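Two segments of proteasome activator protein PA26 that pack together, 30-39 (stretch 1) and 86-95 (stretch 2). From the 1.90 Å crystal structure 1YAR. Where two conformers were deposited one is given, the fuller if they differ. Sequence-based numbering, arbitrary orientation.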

# COMPACT_ATOMS: atom_id res chain seq x y z
N VAL O 30 67.36 -24.69 77.51
CA VAL O 30 67.65 -26.13 77.52
C VAL O 30 68.27 -26.53 76.18
O VAL O 30 69.31 -27.20 76.13
CB VAL O 30 66.38 -26.98 77.83
CG1 VAL O 30 66.64 -28.47 77.57
CG2 VAL O 30 65.92 -26.78 79.29
N ILE O 31 67.62 -26.12 75.10
CA ILE O 31 68.08 -26.45 73.75
C ILE O 31 69.50 -25.93 73.50
O ILE O 31 70.33 -26.60 72.89
CB ILE O 31 67.08 -25.93 72.68
CG1 ILE O 31 65.71 -26.63 72.82
CG2 ILE O 31 67.67 -26.09 71.26
CD1 ILE O 31 65.71 -28.16 72.48
N GLU O 32 69.78 -24.72 73.99
CA GLU O 32 71.14 -24.19 73.88
C GLU O 32 72.15 -25.07 74.62
O GLU O 32 73.22 -25.34 74.09
CB GLU O 32 71.21 -22.78 74.44
CG GLU O 32 70.47 -21.75 73.62
CD GLU O 32 70.73 -20.35 74.15
OE1 GLU O 32 70.29 -20.04 75.30
OE2 GLU O 32 71.37 -19.58 73.41
N GLU O 33 71.80 -25.50 75.82
CA GLU O 33 72.64 -26.39 76.63
C GLU O 33 72.84 -27.75 75.95
O GLU O 33 73.95 -28.26 75.89
CB GLU O 33 72.04 -26.56 78.04
CG GLU O 33 72.75 -27.56 78.96
CD GLU O 33 74.24 -27.30 79.15
OE1 GLU O 33 74.69 -26.13 79.01
OE2 GLU O 33 74.97 -28.28 79.43
N TRP O 34 71.76 -28.30 75.39
CA TRP O 34 71.83 -29.60 74.72
C TRP O 34 72.73 -29.53 73.50
O TRP O 34 73.49 -30.45 73.24
CB TRP O 34 70.43 -30.08 74.32
CG TRP O 34 69.61 -30.60 75.46
CD1 TRP O 34 69.99 -30.70 76.77
CD2 TRP O 34 68.30 -31.19 75.37
NE1 TRP O 34 68.97 -31.25 77.51
CE2 TRP O 34 67.93 -31.58 76.68
CE3 TRP O 34 67.39 -31.43 74.32
CZ2 TRP O 34 66.69 -32.19 76.98
CZ3 TRP O 34 66.15 -32.02 74.61
CH2 TRP O 34 65.81 -32.39 75.92
N ALA O 35 72.66 -28.42 72.77
CA ALA O 35 73.41 -28.28 71.53
C ALA O 35 74.90 -28.20 71.77
O ALA O 35 75.69 -28.51 70.87
CB ALA O 35 72.93 -27.06 70.74
N ALA O 36 75.27 -27.79 72.97
CA ALA O 36 76.66 -27.51 73.31
C ALA O 36 77.20 -28.53 74.32
O ALA O 36 77.65 -29.62 73.94
CB ALA O 36 76.80 -26.08 73.84
N GLY O 37 77.12 -28.17 75.61
CA GLY O 37 77.68 -28.99 76.69
C GLY O 37 77.15 -30.41 76.82
O GLY O 37 77.89 -31.32 77.15
N THR O 38 75.85 -30.60 76.57
CA THR O 38 75.24 -31.94 76.71
C THR O 38 75.85 -32.94 75.73
O THR O 38 76.31 -34.00 76.14
CB THR O 38 73.74 -31.87 76.53
OG1 THR O 38 73.20 -31.04 77.57
CG2 THR O 38 73.07 -33.25 76.79
N LEU O 39 75.86 -32.60 74.45
CA LEU O 39 76.45 -33.48 73.43
C LEU O 39 77.94 -33.74 73.66
O LEU O 39 78.44 -34.86 73.43
CB LEU O 39 76.17 -32.94 72.03
CG LEU O 39 74.68 -33.05 71.64
CD1 LEU O 39 74.37 -32.16 70.46
CD2 LEU O 39 74.32 -34.50 71.34
N ASN O 86 70.08 -35.45 84.32
CA ASN O 86 70.03 -34.06 83.87
C ASN O 86 69.17 -33.84 82.62
O ASN O 86 68.35 -32.92 82.57
CB ASN O 86 71.45 -33.53 83.60
CG ASN O 86 72.26 -33.33 84.87
OD1 ASN O 86 71.70 -33.27 85.97
ND2 ASN O 86 73.58 -33.23 84.72
N VAL O 87 69.38 -34.68 81.62
CA VAL O 87 68.61 -34.62 80.38
C VAL O 87 67.12 -34.82 80.66
O VAL O 87 66.29 -34.10 80.10
CB VAL O 87 69.13 -35.62 79.34
CG1 VAL O 87 68.15 -35.74 78.15
CG2 VAL O 87 70.55 -35.19 78.85
N TYR O 88 66.78 -35.77 81.53
CA TYR O 88 65.38 -35.99 81.92
C TYR O 88 64.74 -34.72 82.49
O TYR O 88 63.64 -34.35 82.11
CB TYR O 88 65.26 -37.13 82.94
CG TYR O 88 63.83 -37.51 83.33
CD1 TYR O 88 63.21 -38.61 82.75
CD2 TYR O 88 63.13 -36.80 84.32
CE1 TYR O 88 61.93 -38.99 83.11
CE2 TYR O 88 61.83 -37.18 84.69
CZ TYR O 88 61.24 -38.28 84.07
OH TYR O 88 59.98 -38.69 84.41
N CYS O 89 65.42 -34.08 83.45
CA CYS O 89 64.87 -32.87 84.08
C CYS O 89 64.77 -31.69 83.09
O CYS O 89 63.83 -30.91 83.14
CB CYS O 89 65.65 -32.52 85.36
SG CYS O 89 65.47 -33.77 86.67
N GLN O 90 65.74 -31.58 82.19
CA GLN O 90 65.71 -30.56 81.15
C GLN O 90 64.55 -30.80 80.16
O GLN O 90 63.86 -29.87 79.77
CB GLN O 90 67.06 -30.52 80.45
CG GLN O 90 68.12 -29.81 81.33
CD GLN O 90 69.56 -30.22 81.05
OE1 GLN O 90 69.83 -31.05 80.18
NE2 GLN O 90 70.49 -29.61 81.80
N ALA O 91 64.33 -32.06 79.79
CA ALA O 91 63.18 -32.43 78.94
C ALA O 91 61.84 -32.04 79.58
O ALA O 91 60.92 -31.59 78.89
CB ALA O 91 63.20 -33.91 78.64
N GLU O 92 61.73 -32.21 80.90
CA GLU O 92 60.49 -31.87 81.61
C GLU O 92 60.21 -30.37 81.61
O GLU O 92 59.05 -29.97 81.60
CB GLU O 92 60.52 -32.42 83.04
CG GLU O 92 60.47 -33.94 83.13
CD GLU O 92 59.09 -34.53 82.86
OE1 GLU O 92 58.08 -33.79 82.87
OE2 GLU O 92 59.00 -35.75 82.63
N THR O 93 61.27 -29.56 81.61
CA THR O 93 61.13 -28.12 81.43
C THR O 93 60.50 -27.82 80.07
O THR O 93 59.55 -27.03 80.00
CB THR O 93 62.50 -27.44 81.58
OG1 THR O 93 62.95 -27.64 82.93
CG2 THR O 93 62.41 -25.92 81.40
N ILE O 94 61.01 -28.43 79.01
CA ILE O 94 60.42 -28.19 77.68
C ILE O 94 58.98 -28.66 77.64
O ILE O 94 58.11 -27.97 77.12
CB ILE O 94 61.22 -28.82 76.54
CG1 ILE O 94 62.68 -28.33 76.56
CG2 ILE O 94 60.55 -28.45 75.19
CD1 ILE O 94 63.61 -29.05 75.57
N ARG O 95 58.75 -29.84 78.21
CA ARG O 95 57.44 -30.45 78.27
C ARG O 95 56.46 -29.46 78.89
O ARG O 95 55.40 -29.21 78.33
CB ARG O 95 57.54 -31.72 79.12
CG ARG O 95 56.46 -32.73 78.92
CD ARG O 95 56.99 -34.17 79.01
NE ARG O 95 56.08 -35.06 79.74
CZ ARG O 95 54.98 -35.60 79.23
NH1 ARG O 95 54.64 -35.35 77.97
NH2 ARG O 95 54.23 -36.39 79.97
O HOH W 1 72.42 -32.12 79.95

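Two roughly antiparallel helices of one chain pack here through reciprocal knobs and holes, an apolar seam with a single direct hydrogen bond, from an indole to a glutamine amide, set into it. The axes come no closer than 10.5 Å and their N-to-C directions differ by 147°, a spacing that leaves room for large side chains between the backbones.

Trp 34 is the main knob of the first helix. Its CA-to-CB bond points sideways, yet with chi1 in the m well the ring reaches across to sit among Val 87, Gln 90, Ala 91 and Ile 94. Burying an indole leaves its N-H in need of an acceptor, and Gln 90 supplies one: NE1 of Trp 34 donates to OE1 of Gln 90 at 2.8 Å, near the ring plane and with an N-H...O angle of 148°. The six-membered ring packs on both apolar and backbone atoms: CH2 of Trp 34 lies 4.0 Å from CD1 of Ile 94 and 4.1 Å from CB of Ala 91, while CZ2 of Trp 34 comes within 3.7 Å of O of Val 87 at the ring edge.

Gln 90 returns the favour as the knob of the second helix, seated among Val 30, Glu 33, Trp 34 and Thr 38. Its base packs like an aliphatic residue, CB lying 3.6 Å from CG1 of Val 30, while its OE1 also accepts a hydrogen bond from water 1 at 2.8 Å. That water lies 2.7 Å from OG1 of Thr 38, so it bridges two side chains whose own oxygens, Gln 90 OE1 and Thr 38 OG1, are 4.3 Å apart.

Apolar contacts flank this polar centre. At one end, CD1 of Ile 94 meets CG1 of Val 30 at 3.7 Å and CD1 of Ile 31 at 3.8 Å; at the other, CG2 of Thr 38 lies 3.8 Å from CG2 of Val 87.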